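Local coordinates for glycoside hydrolase family protein (Novosphingobium sp. PP1Y, PDB 6Q2F) that probably hydrolyses alpha-L-rhamnosidic bonds, releasing rhamnose from rhamnose-bearing glycosides, and binds a sodium ion, at residues Ser504-Glu509 against Leu585-Met591; Met606-Trp610 against Leu622-Met626; Leu311-Pro315 against Gly387-Ser391; Leu561-Gly567 against Ala597-His601. All blocks are in the same frame, centred on the assembly; numbering follows the deposited sequence.

Contact 1: residues Ser504-Glu509 against Leu585-Met591. With NA (sodium ion), chain B.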
loop_
_atom_site.group_PDB
_atom_site.type_symbol
_atom_site.label_atom_id
_atom_site.label_comp_id
_atom_site.label_asym_id
_atom_site.label_seq_id
_atom_site.Cartn_x
_atom_site.Cartn_y
_atom_site.Cartn_z
ATOM N N SER A 504 6.881 -2.474 -1.927
ATOM C CA SER A 504 6.369 -1.106 -2.008
ATOM C C SER A 504 7.536 -0.121 -2.041
ATOM O O SER A 504 8.578 -0.345 -1.419
ATOM C CB SER A 504 5.443 -0.818 -0.824
ATOM O OG SER A 504 6.111 -1.106 0.379
ATOM N N ILE A 505 7.377 0.971 -2.798
ATOM C CA ILE A 505 8.523 1.782 -3.205
ATOM C C ILE A 505 8.639 3.026 -2.339
ATOM O O ILE A 505 7.649 3.716 -2.077
ATOM C CB ILE A 505 8.458 2.153 -4.698
ATOM C CG1 ILE A 505 9.783 2.800 -5.106
ATOM C CG2 ILE A 505 7.304 3.090 -5.002
ATOM C CD1 ILE A 505 9.981 2.806 -6.661
ATOM N N GLU A 506 9.856 3.290 -1.872
ATOM C CA GLU A 506 10.187 4.525 -1.166
ATOM C C GLU A 506 11.677 4.772 -1.403
ATOM O O GLU A 506 12.518 4.198 -0.708
ATOM C CB GLU A 506 9.859 4.422 0.318
ATOM C CG GLU A 506 10.005 5.727 1.068
ATOM C CD GLU A 506 9.833 5.544 2.567
ATOM O OE1 GLU A 506 9.253 4.522 2.993
ATOM O OE2 GLU A 506 10.294 6.429 3.322
ATOM N N VAL A 507 11.988 5.608 -2.403
ATOM C CA VAL A 507 13.366 5.821 -2.839
ATOM C C VAL A 507 13.700 7.308 -2.904
ATOM O O VAL A 507 14.702 7.697 -3.514
ATOM C CB VAL A 507 13.622 5.143 -4.197
ATOM C CG1 VAL A 507 13.488 3.627 -4.064
ATOM C CG2 VAL A 507 12.666 5.698 -5.291
ATOM N N GLY A 508 12.886 8.146 -2.271
ATOM C CA GLY A 508 13.122 9.582 -2.316
ATOM C C GLY A 508 12.475 10.227 -3.528
ATOM O O GLY A 508 11.728 9.594 -4.278
ATOM N N GLU A 509 12.783 11.511 -3.735
ATOM C CA GLU A 509 12.055 12.330 -4.706
ATOM C C GLU A 509 12.984 12.681 -5.858
ATOM O O GLU A 509 13.749 13.644 -5.772
ATOM C CB GLU A 509 11.499 13.592 -4.045
ATOM C CG GLU A 509 10.661 13.337 -2.772
ATOM C CD GLU A 509 9.641 12.215 -2.966
ATOM O OE1 GLU A 509 9.056 12.127 -4.059
ATOM O OE2 GLU A 509 9.457 11.415 -2.020
ATOM N N LEU A 585 2.586 2.082 -4.036
ATOM C CA LEU A 585 2.805 3.085 -2.989
ATOM C C LEU A 585 2.534 2.626 -1.573
ATOM O O LEU A 585 3.314 2.860 -0.708
ATOM C CB LEU A 585 2.085 4.398 -3.292
ATOM C CG LEU A 585 2.280 4.982 -4.678
ATOM C CD1 LEU A 585 1.409 6.183 -4.913
ATOM C CD2 LEU A 585 3.712 5.308 -4.934
ATOM N N GLU A 586 1.408 1.953 -1.398
ATOM C CA GLU A 586 0.980 1.360 -0.125
ATOM C C GLU A 586 0.560 2.397 0.908
ATOM O O GLU A 586 -0.562 2.327 1.429
ATOM C CB GLU A 586 2.067 0.454 0.486
ATOM C CG GLU A 586 1.597 -0.225 1.794
ATOM C CD GLU A 586 2.638 -1.140 2.416
ATOM O OE1 GLU A 586 2.931 -0.933 3.605
ATOM O OE2 GLU A 586 3.145 -2.052 1.735
ATOM N N ASP A 587 1.439 3.350 1.210
ATOM C CA ASP A 587 1.296 4.233 2.371
ATOM C C ASP A 587 1.299 5.690 1.907
ATOM O O ASP A 587 2.361 6.257 1.621
ATOM C CB ASP A 587 2.421 3.957 3.378
ATOM C CG ASP A 587 2.249 4.704 4.693
ATOM O OD1 ASP A 587 1.206 5.352 4.895
ATOM O OD2 ASP A 587 3.170 4.619 5.539
ATOM N N HIS A 588 0.105 6.292 1.860
ATOM C CA HIS A 588 -0.096 7.696 1.449
ATOM C C HIS A 588 0.619 7.930 0.116
ATOM O O HIS A 588 0.391 7.183 -0.845
ATOM C CB HIS A 588 0.331 8.611 2.574
ATOM C CG HIS A 588 -0.495 8.461 3.806
ATOM N ND1 HIS A 588 -0.287 7.452 4.720
ATOM C CD2 HIS A 588 -1.540 9.182 4.272
ATOM C CE1 HIS A 588 -1.162 7.565 5.704
ATOM N NE2 HIS A 588 -1.935 8.605 5.456
ATOM N N ARG A 589 1.492 8.931 0.009
ATOM C CA ARG A 589 2.040 9.359 -1.272
ATOM C C ARG A 589 3.541 9.547 -1.119
ATOM O O ARG A 589 4.031 10.674 -0.968
ATOM C CB ARG A 589 1.346 10.635 -1.759
ATOM C CG ARG A 589 1.721 11.020 -3.208
ATOM C CD ARG A 589 0.910 12.203 -3.710
ATOM N NE ARG A 589 0.894 12.228 -5.173
ATOM C CZ ARG A 589 0.209 13.093 -5.913
ATOM N NH1 ARG A 589 -0.532 14.038 -5.335
ATOM N NH2 ARG A 589 0.268 13.008 -7.236
ATOM N N PRO A 590 4.303 8.452 -1.131
ATOM C CA PRO A 590 5.752 8.566 -0.911
ATOM C C PRO A 590 6.495 9.150 -2.104
ATOM O O PRO A 590 7.590 9.690 -1.927
ATOM C CB PRO A 590 6.177 7.117 -0.647
ATOM C CG PRO A 590 5.185 6.320 -1.398
ATOM C CD PRO A 590 3.880 7.059 -1.298
HETATM N N MSE A 591 5.933 9.049 -3.308
HETATM C CA MSE A 591 6.538 9.638 -4.507
HETATM C C MSE A 591 5.457 9.812 -5.570
HETATM O O MSE A 591 4.319 9.386 -5.365
HETATM C CB MSE A 591 7.649 8.761 -5.053
HETATM C CG MSE A 591 7.125 7.447 -5.604
HETATM SE SE MSE A 591 8.449 6.231 -6.338
HETATM C CE MSE A 591 9.174 7.289 -7.809
HETATM NA NA NA B . 5.162 -3.300 1.473
HETATM O O HOH W 1 6.147 3.111 -0.073
HETATM O O HOH W 2 10.342 8.300 -1.051
#

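Contact 2: residues Met606-Trp610 against Leu622-Met626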
loop_
_atom_site.group_PDB
_atom_site.type_symbol
_atom_site.label_atom_id
_atom_site.label_comp_id
_atom_site.label_asym_id
_atom_site.label_seq_id
_atom_site.Cartn_x
_atom_site.Cartn_y
_atom_site.Cartn_z
HETATM N N MSE A 606 -0.420 -6.415 -5.970
HETATM C CA MSE A 606 -0.227 -6.726 -4.585
HETATM C C MSE A 606 -0.355 -5.483 -3.714
HETATM O O MSE A 606 0.049 -4.382 -4.094
HETATM C CB MSE A 606 1.163 -7.378 -4.371
HETATM C CG MSE A 606 1.330 -7.948 -2.981
HETATM SE SE MSE A 606 2.921 -9.040 -2.966
HETATM C CE MSE A 606 2.944 -9.580 -1.078
ATOM N N ALA A 607 -0.944 -5.682 -2.542
ATOM C CA ALA A 607 -1.144 -4.619 -1.568
ATOM C C ALA A 607 -0.709 -5.162 -0.208
ATOM O O ALA A 607 0.016 -6.157 -0.116
ATOM C CB ALA A 607 -2.604 -4.157 -1.611
ATOM N N ALA A 608 -1.142 -4.500 0.864
ATOM C CA ALA A 608 -0.759 -4.872 2.221
ATOM C C ALA A 608 -1.926 -4.605 3.172
ATOM O O ALA A 608 -2.793 -3.766 2.903
ATOM C CB ALA A 608 0.492 -4.097 2.706
ATOM N N LEU A 609 -1.942 -5.329 4.291
ATOM C CA LEU A 609 -2.851 -5.013 5.393
ATOM C C LEU A 609 -2.185 -5.353 6.713
ATOM O O LEU A 609 -1.722 -6.478 6.897
ATOM C CB LEU A 609 -4.194 -5.755 5.305
ATOM C CG LEU A 609 -4.988 -5.419 6.590
ATOM C CD1 LEU A 609 -5.580 -3.979 6.558
ATOM C CD2 LEU A 609 -6.072 -6.446 6.945
ATOM N N TRP A 610 -2.155 -4.382 7.621
ATOM C CA TRP A 610 -1.617 -4.572 8.959
ATOM C C TRP A 610 -2.732 -4.967 9.928
ATOM O O TRP A 610 -3.899 -4.623 9.737
ATOM C CB TRP A 610 -0.945 -3.292 9.462
ATOM C CG TRP A 610 0.392 -2.995 8.841
ATOM C CD1 TRP A 610 0.762 -3.208 7.550
ATOM C CD2 TRP A 610 1.524 -2.433 9.497
ATOM N NE1 TRP A 610 2.056 -2.819 7.362
ATOM C CE2 TRP A 610 2.549 -2.339 8.547
ATOM C CE3 TRP A 610 1.773 -2.002 10.804
ATOM C CZ2 TRP A 610 3.804 -1.819 8.852
ATOM C CZ3 TRP A 610 3.023 -1.495 11.107
ATOM C CH2 TRP A 610 4.023 -1.410 10.133
ATOM N N LEU A 622 -4.245 1.443 3.619
ATOM C CA LEU A 622 -4.123 0.043 3.232
ATOM C C LEU A 622 -5.417 -0.494 2.635
ATOM O O LEU A 622 -5.383 -1.450 1.860
ATOM C CB LEU A 622 -3.695 -0.789 4.447
ATOM C CG LEU A 622 -2.338 -0.367 5.038
ATOM C CD1 LEU A 622 -1.866 -1.327 6.124
ATOM C CD2 LEU A 622 -1.310 -0.304 3.935
ATOM N N ILE A 623 -6.560 0.084 3.008
ATOM C CA ILE A 623 -7.815 -0.229 2.325
ATOM C C ILE A 623 -7.743 0.243 0.875
ATOM O O ILE A 623 -8.003 -0.515 -0.062
ATOM C CB ILE A 623 -9.007 0.409 3.064
ATOM C CG1 ILE A 623 -9.086 -0.046 4.541
ATOM C CG2 ILE A 623 -10.300 0.168 2.292
ATOM C CD1 ILE A 623 -9.164 -1.549 4.764
ATOM N N ALA A 624 -7.366 1.512 0.679
ATOM C CA ALA A 624 -7.170 2.040 -0.674
ATOM C C ALA A 624 -6.126 1.237 -1.440
ATOM O O ALA A 624 -6.317 0.931 -2.622
ATOM C CB ALA A 624 -6.766 3.515 -0.605
ATOM N N ASP A 625 -5.032 0.863 -0.765
ATOM C CA ASP A 625 -3.975 0.082 -1.407
ATOM C C ASP A 625 -4.526 -1.222 -1.974
ATOM O O ASP A 625 -4.258 -1.582 -3.132
ATOM C CB ASP A 625 -2.857 -0.189 -0.392
ATOM C CG ASP A 625 -1.640 -0.865 -1.011
ATOM O OD1 ASP A 625 -1.362 -0.631 -2.206
ATOM O OD2 ASP A 625 -0.977 -1.654 -0.288
HETATM N N MSE A 626 -5.316 -1.939 -1.174
HETATM C CA MSE A 626 -5.892 -3.208 -1.593
HETATM C C MSE A 626 -6.974 -3.031 -2.652
HETATM O O MSE A 626 -7.114 -3.849 -3.561
HETATM C CB MSE A 626 -6.488 -3.956 -0.391
HETATM C CG MSE A 626 -5.484 -4.611 0.548
HETATM SE SE MSE A 626 -6.474 -5.558 2.003
HETATM C CE MSE A 626 -7.126 -4.024 3.006
#

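Contact 3: residues Leu311-Pro315 against Gly387-Ser391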
loop_
_atom_site.group_PDB
_atom_site.type_symbol
_atom_site.label_atom_id
_atom_site.label_comp_id
_atom_site.label_asym_id
_atom_site.label_seq_id
_atom_site.Cartn_x
_atom_site.Cartn_y
_atom_site.Cartn_z
ATOM N N LEU A 311 7.136 23.259 5.906
ATOM C CA LEU A 311 8.570 23.030 5.851
ATOM C C LEU A 311 8.856 21.556 5.607
ATOM O O LEU A 311 8.034 20.682 5.901
ATOM C CB LEU A 311 9.241 23.494 7.140
ATOM C CG LEU A 311 9.059 24.990 7.391
ATOM C CD1 LEU A 311 9.710 25.407 8.707
ATOM C CD2 LEU A 311 9.609 25.800 6.212
ATOM N N SER A 312 10.002 21.266 5.036
ATOM C CA SER A 312 10.356 19.919 4.707
ATOM C C SER A 312 11.829 19.795 4.548
ATOM O O SER A 312 12.554 20.685 4.868
ATOM C CB SER A 312 9.688 19.520 3.400
ATOM O OG SER A 312 10.299 20.125 2.297
ATOM N N ASN A 313 12.244 18.667 4.015
ATOM C CA ASN A 313 13.625 18.372 3.752
ATOM C C ASN A 313 14.211 19.192 2.626
ATOM O O ASN A 313 15.366 19.137 2.388
ATOM C CB ASN A 313 13.874 16.886 3.572
ATOM C CG ASN A 313 13.368 16.361 2.257
ATOM O OD1 ASN A 313 12.268 16.648 1.877
ATOM N ND2 ASN A 313 14.175 15.602 1.573
ATOM N N VAL A 314 13.390 19.933 1.917
ATOM C CA VAL A 314 13.879 20.806 0.865
ATOM C C VAL A 314 13.315 22.180 1.103
ATOM O O VAL A 314 12.380 22.310 1.825
ATOM C CB VAL A 314 13.551 20.320 -0.533
ATOM C CG1 VAL A 314 14.250 19.019 -0.794
ATOM C CG2 VAL A 314 12.058 20.234 -0.715
ATOM N N PRO A 315 13.892 23.206 0.518
ATOM C CA PRO A 315 13.394 24.557 0.794
ATOM C C PRO A 315 11.926 24.705 0.419
ATOM O O PRO A 315 11.367 23.907 -0.331
ATOM C CB PRO A 315 14.289 25.453 -0.071
ATOM C CG PRO A 315 15.530 24.659 -0.276
ATOM C CD PRO A 315 15.102 23.235 -0.324
ATOM N N GLY A 387 8.432 18.410 -7.990
ATOM C CA GLY A 387 8.690 17.041 -7.602
ATOM C C GLY A 387 9.848 16.827 -6.652
ATOM O O GLY A 387 10.258 15.679 -6.453
ATOM N N PHE A 388 10.399 17.887 -6.066
ATOM C CA PHE A 388 11.436 17.689 -5.065
ATOM C C PHE A 388 10.863 17.201 -3.741
ATOM O O PHE A 388 11.602 16.626 -2.941
ATOM C CB PHE A 388 12.215 18.981 -4.832
ATOM C CG PHE A 388 13.109 19.365 -5.977
ATOM C CD1 PHE A 388 14.270 18.653 -6.231
ATOM C CD2 PHE A 388 12.794 20.438 -6.788
ATOM C CE1 PHE A 388 15.091 18.996 -7.281
ATOM C CE2 PHE A 388 13.614 20.792 -7.842
ATOM C CZ PHE A 388 14.769 20.071 -8.085
ATOM N N VAL A 389 9.570 17.422 -3.500
ATOM C CA VAL A 389 8.899 16.966 -2.285
ATOM C C VAL A 389 7.418 16.855 -2.604
ATOM O O VAL A 389 6.881 17.645 -3.384
ATOM C CB VAL A 389 9.152 17.929 -1.098
ATOM C CG1 VAL A 389 8.705 19.351 -1.458
ATOM C CG2 VAL A 389 8.422 17.428 0.149
HETATM N N MSE A 390 6.757 15.876 -1.993
HETATM C CA MSE A 390 5.385 15.556 -2.343
HETATM C C MSE A 390 4.371 16.513 -1.738
HETATM O O MSE A 390 4.571 17.040 -0.647
HETATM C CB MSE A 390 5.051 14.119 -1.914
HETATM C CG MSE A 390 5.717 13.065 -2.792
HETATM SE SE MSE A 390 5.288 13.309 -4.662
HETATM C CE MSE A 390 6.878 14.312 -5.248
ATOM N N SER A 391 3.283 16.755 -2.462
ATOM C CA SER A 391 2.085 17.331 -1.874
ATOM C C SER A 391 0.986 16.289 -1.992
ATOM O O SER A 391 0.974 15.487 -2.930
ATOM C CB SER A 391 1.681 18.656 -2.548
ATOM O OG SER A 391 2.708 19.620 -2.422
#

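Contact 4: residues Leu561-Gly567 against Ala597-His601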
loop_
_atom_site.group_PDB
_atom_site.type_symbol
_atom_site.label_atom_id
_atom_site.label_comp_id
_atom_site.label_asym_id
_atom_site.label_seq_id
_atom_site.Cartn_x
_atom_site.Cartn_y
_atom_site.Cartn_z
ATOM N N LEU A 561 7.643 6.189 -14.518
ATOM C CA LEU A 561 7.724 5.201 -13.439
ATOM C C LEU A 561 6.989 3.924 -13.835
ATOM O O LEU A 561 7.548 2.824 -13.787
ATOM C CB LEU A 561 7.134 5.782 -12.151
ATOM C CG LEU A 561 7.201 4.824 -10.976
ATOM C CD1 LEU A 561 8.662 4.545 -10.588
ATOM C CD2 LEU A 561 6.443 5.398 -9.757
ATOM N N ALA A 562 5.743 4.074 -14.302
ATOM C CA ALA A 562 4.926 2.915 -14.646
ATOM C C ALA A 562 5.485 2.172 -15.847
ATOM O O ALA A 562 5.544 0.939 -15.853
ATOM C CB ALA A 562 3.484 3.354 -14.909
ATOM N N SER A 563 5.891 2.896 -16.885
ATOM C CA SER A 563 6.357 2.193 -18.077
ATOM C C SER A 563 7.828 1.806 -17.991
ATOM O O SER A 563 8.188 0.669 -18.313
ATOM C CB SER A 563 6.116 3.043 -19.334
ATOM O OG SER A 563 6.967 4.172 -19.347
ATOM N N GLU A 564 8.684 2.731 -17.560
ATOM C CA GLU A 564 10.121 2.487 -17.639
ATOM C C GLU A 564 10.625 1.637 -16.471
ATOM O O GLU A 564 11.539 0.835 -16.645
ATOM C CB GLU A 564 10.896 3.811 -17.711
ATOM C CG GLU A 564 10.494 4.713 -18.905
ATOM C CD GLU A 564 10.369 3.940 -20.220
ATOM O OE1 GLU A 564 11.419 3.670 -20.842
ATOM O OE2 GLU A 564 9.228 3.579 -20.611
ATOM N N HIS A 565 10.030 1.764 -15.300
ATOM C CA HIS A 565 10.373 0.857 -14.192
ATOM C C HIS A 565 9.500 -0.394 -14.217
ATOM O O HIS A 565 9.975 -1.488 -14.530
ATOM C CB HIS A 565 10.301 1.589 -12.852
ATOM C CG HIS A 565 10.746 0.753 -11.685
ATOM N ND1 HIS A 565 9.891 0.384 -10.664
ATOM C CD2 HIS A 565 11.958 0.228 -11.371
ATOM C CE1 HIS A 565 10.564 -0.319 -9.764
ATOM N NE2 HIS A 565 11.821 -0.432 -10.171
ATOM N N TYR A 566 8.213 -0.242 -13.914
ATOM C CA TYR A 566 7.380 -1.426 -13.695
ATOM C C TYR A 566 7.085 -2.189 -14.988
ATOM O O TYR A 566 7.083 -3.424 -14.987
ATOM C CB TYR A 566 6.105 -1.028 -12.948
ATOM C CG TYR A 566 6.395 -0.592 -11.522
ATOM C CD1 TYR A 566 6.656 -1.527 -10.522
ATOM C CD2 TYR A 566 6.449 0.753 -11.183
ATOM C CE1 TYR A 566 6.933 -1.128 -9.212
ATOM C CE2 TYR A 566 6.721 1.143 -9.890
ATOM C CZ TYR A 566 6.959 0.201 -8.900
ATOM O OH TYR A 566 7.233 0.599 -7.632
ATOM N N GLY A 567 6.904 -1.489 -16.109
ATOM C CA GLY A 567 6.807 -2.187 -17.386
ATOM C C GLY A 567 8.071 -2.975 -17.721
ATOM O O GLY A 567 8.016 -4.147 -18.102
ATOM N N ALA A 597 -1.549 2.182 -12.241
ATOM C CA ALA A 597 -0.648 2.055 -13.382
ATOM C C ALA A 597 0.615 1.310 -12.978
ATOM O O ALA A 597 1.107 0.449 -13.710
ATOM C CB ALA A 597 -0.318 3.446 -13.932
HETATM N N MSE A 598 1.112 1.593 -11.790
HETATM C CA MSE A 598 2.343 0.974 -11.285
HETATM C C MSE A 598 2.213 -0.547 -11.172
HETATM O O MSE A 598 3.213 -1.252 -11.193
HETATM C CB MSE A 598 2.704 1.577 -9.937
HETATM C CG MSE A 598 3.217 2.998 -10.030
HETATM SE SE MSE A 598 3.026 3.884 -8.314
HETATM C CE MSE A 598 4.508 2.926 -7.421
ATOM N N ARG A 599 0.978 -1.050 -11.085
ATOM C CA ARG A 599 0.768 -2.483 -10.924
ATOM C C ARG A 599 0.149 -3.139 -12.150
ATOM O O ARG A 599 -0.013 -4.361 -12.166
ATOM C CB ARG A 599 -0.089 -2.749 -9.681
ATOM C CG ARG A 599 0.616 -2.465 -8.363
ATOM C CD ARG A 599 -0.262 -2.724 -7.096
ATOM N NE ARG A 599 -1.189 -1.629 -6.886
ATOM C CZ ARG A 599 -1.734 -1.310 -5.723
ATOM N NH1 ARG A 599 -1.455 -2.010 -4.634
ATOM N NH2 ARG A 599 -2.561 -0.282 -5.652
ATOM N N SER A 600 -0.145 -2.367 -13.193
ATOM C CA SER A 600 -0.911 -2.860 -14.331
ATOM C C SER A 600 -0.139 -3.871 -15.169
ATOM O O SER A 600 -0.746 -4.648 -15.910
ATOM C CB SER A 600 -1.333 -1.667 -15.198
ATOM O OG SER A 600 -0.176 -1.003 -15.685
ATOM N N HIS A 601 1.184 -3.841 -15.096
ATOM C CA HIS A 601 2.048 -4.748 -15.844
ATOM C C HIS A 601 2.400 -6.008 -15.073
ATOM O O HIS A 601 2.924 -6.956 -15.665
ATOM C CB HIS A 601 3.349 -4.036 -16.238
ATOM C CG HIS A 601 3.136 -2.703 -16.884
ATOM N ND1 HIS A 601 2.611 -2.568 -18.153
ATOM C CD2 HIS A 601 3.405 -1.447 -16.452
ATOM C CE1 HIS A 601 2.554 -1.286 -18.465
ATOM N NE2 HIS A 601 3.022 -0.586 -17.447
#

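Contact 1: residues Ser504-Glu509 against Leu585-Met591
A sodium ion joins the two loops at one end of this contact: Ser504 OG lies 2.6 Å and Glu586 OE2 2.4 Å from NA. The two oxygens, Ser504 OG and Glu586 OE2, are 3.4 Å apart because they share the metal, not a proton. Asp503, Glu583 and Glu644 complete the site.

One residue further on, water 1 links the backbones by donating to Ile505 O at 2.6 Å and to Leu585 O at 2.9 Å. Further along, water 2 accepts from Gly508 N at 2.8 Å and donates to Pro590 O at 3.2 Å. The Pro590 ring meets the backbone, with CG 3.6 Å from Ile505 O. Beneath the waters the side chains meet in an apolar patch: the selenium of Met591, present as selenomethionine, packs 3.6 Å from Ile505 CG2 and 4.4 Å from Val507 CG2, and Ile505 CG2 also reaches Leu585 CD2 at 4.2 Å. Tyr566 of helix 543-575 touches Ile505.

The two loops follow adjacent parallel strands, 497-502 and 579-582, so the geometry implies a junction held by metal coordination and bridging water over a buried apolar patch, with 413 Å² covered in all. Four acids around one Na+ nominally more than offset its charge, while the shared ion lets Glu586 lie close to the other ligands.

Contact 2: residues Met606-Trp610 against Leu622-Met626
Leu622 and Met626, one helical turn apart, form the apolar centre against the strand. Met626 CG, in a selenomethionine, lies 3.6 Å from Ala607 CB, and its CE reaches Leu609 CD1 at 3.9 Å. Leu622 CD1 is 3.9 Å from Leu609 CA and 3.5 Å from Trp610 CD1. The small Ala607 brings its CA within 5.0 Å of Met626 CA, and the segment axes pass within 7.0 Å at 153°, nearly antiparallel, as is usual for the helix of a beta-alpha-beta unit (strands 604-610 and 642-649).

Outward, Trp610 makes a cation-pi contact with Arg619. The Ala608 side chain lies about 5 Å from the sodium, nearest atoms, and touches its ligand Glu586, as do Leu622 and Asp625; the interface thus borders the metal site. At the polar edge, Asp625 OD2 accepts a weak hydrogen bond from Ala608 N (3.1 Å, 121°), whereas OD1 forms a salt bridge with Arg599. The buried Asp625 charge is therefore offset mainly by Arg599, while apolar packing holds helix to strand.

Contact 3: residues Leu311-Pro315 against Gly387-Ser391
This is a small, largely apolar contact between two irregular loops, its centre about 21 Å from the centre of the chain. Residues 311-315 lead from strand 303-308 into strand 316-325, while 387-391 follow the short helix 382-385. Only 164 Å² is buried, and the closest alpha carbons, Val314 CA and Val389 CA, stand 7.0 Å apart, so side chains carry the contact and no hydrogen bond crosses it.

Val314 and Val389 point toward each other and meet at 3.5 Å between Val314 CG2 and Val389 CG1, each losing 50 Å². The same methyl, Val314 CG2, lies 4.3 Å from Phe388 CB, and Val389 CG2 comes within 3.9 Å of Ser312 OG. That hydroxyl is committed inside its own loop, donating to Val314 O at 3.1 Å. The Phe388 ring leads away from Val314 and packs edge-to-face on Phe180, which Val314 also touches, so the valine pair continues into a wider apolar cluster.

Gly387 ends the preceding helix in a Schellman motif; its phi of 87° would press a CB against the carbonyl before it. Strand 316-325 belongs to a four-stranded antiparallel sheet of order 1-4-2-3, which accompanies a six-stranded sheet of order 2-1-3-6-4-5. The C-terminal region with the galactose-binding-like family match repeats both orders, which is consistent with a loop at the margin of a galactose-binding-like beta-sandwich.

Contact 4: residues Leu561-Gly567 against Ala597-His601
Met598, His601 and Tyr566 dominate this contact, giving up 95, 71 and 68 Å² of its 359 Å². Met598, a selenomethionine, reaches along the helix: its CE lies 3.6 Å from Tyr566 OH, 3.8 Å from Tyr566 CE2 and 3.9 Å from Leu561 CD2. Its carbonyl sits over one face of the tyrosine ring, with Met598 O 3.3 Å from Tyr566 CG. Beside it, Ala562 CB and Ala597 CB touch at 3.9 Å, small enough to let Ala562 CA and Met598 CA come within 4.7 Å.

His601 closes the other end. Gly567 CA lies 3.9 Å from the centroid of the His601 ring and 25° off its normal, a CH-pi contact over the face. His601 CD2 is also 3.3 Å from Ala562 O, but the angle at NE2, 3.4 Å from that same Ala562 O, is too poor for a hydrogen bond.

The helix widens here: the bonds from Tyr566 N to Leu561 O, 3.1 Å, and from Gly567 N to Ala562 O, 2.8 Å, span five residues, a pi-type turn. Residues 597-601 lie in the loop connecting strand 579-582 to strand 604-610, and helix 543-575 precedes the first of these, so a barrel-flanking helix meets an interstrand connection of a (beta/alpha)8 barrel.

Overall arrangement
Contacts 1, 2 and 4 belong to a barrel of eight parallel strands, with strands 497-502, 579-582 and 604-610 side by side. Contact 3 comes first along the chain; the segments of contacts 1 and 4 then alternate, and contact 2 follows. Centre to centre, contact 1 lies about 13 Å from contact 2 and 14 Å from contacts 3 and 4, and it touches all three. Contacts 2 and 4, about 18 Å apart, meet through the Arg599-Asp625 salt bridge. Contact 3 touches neither, its nearest atoms being about 14 and 9 Å away. The sodium-bearing loops therefore touch a strand-helix interface of the barrel, its helical layer and the neighbouring beta-rich region.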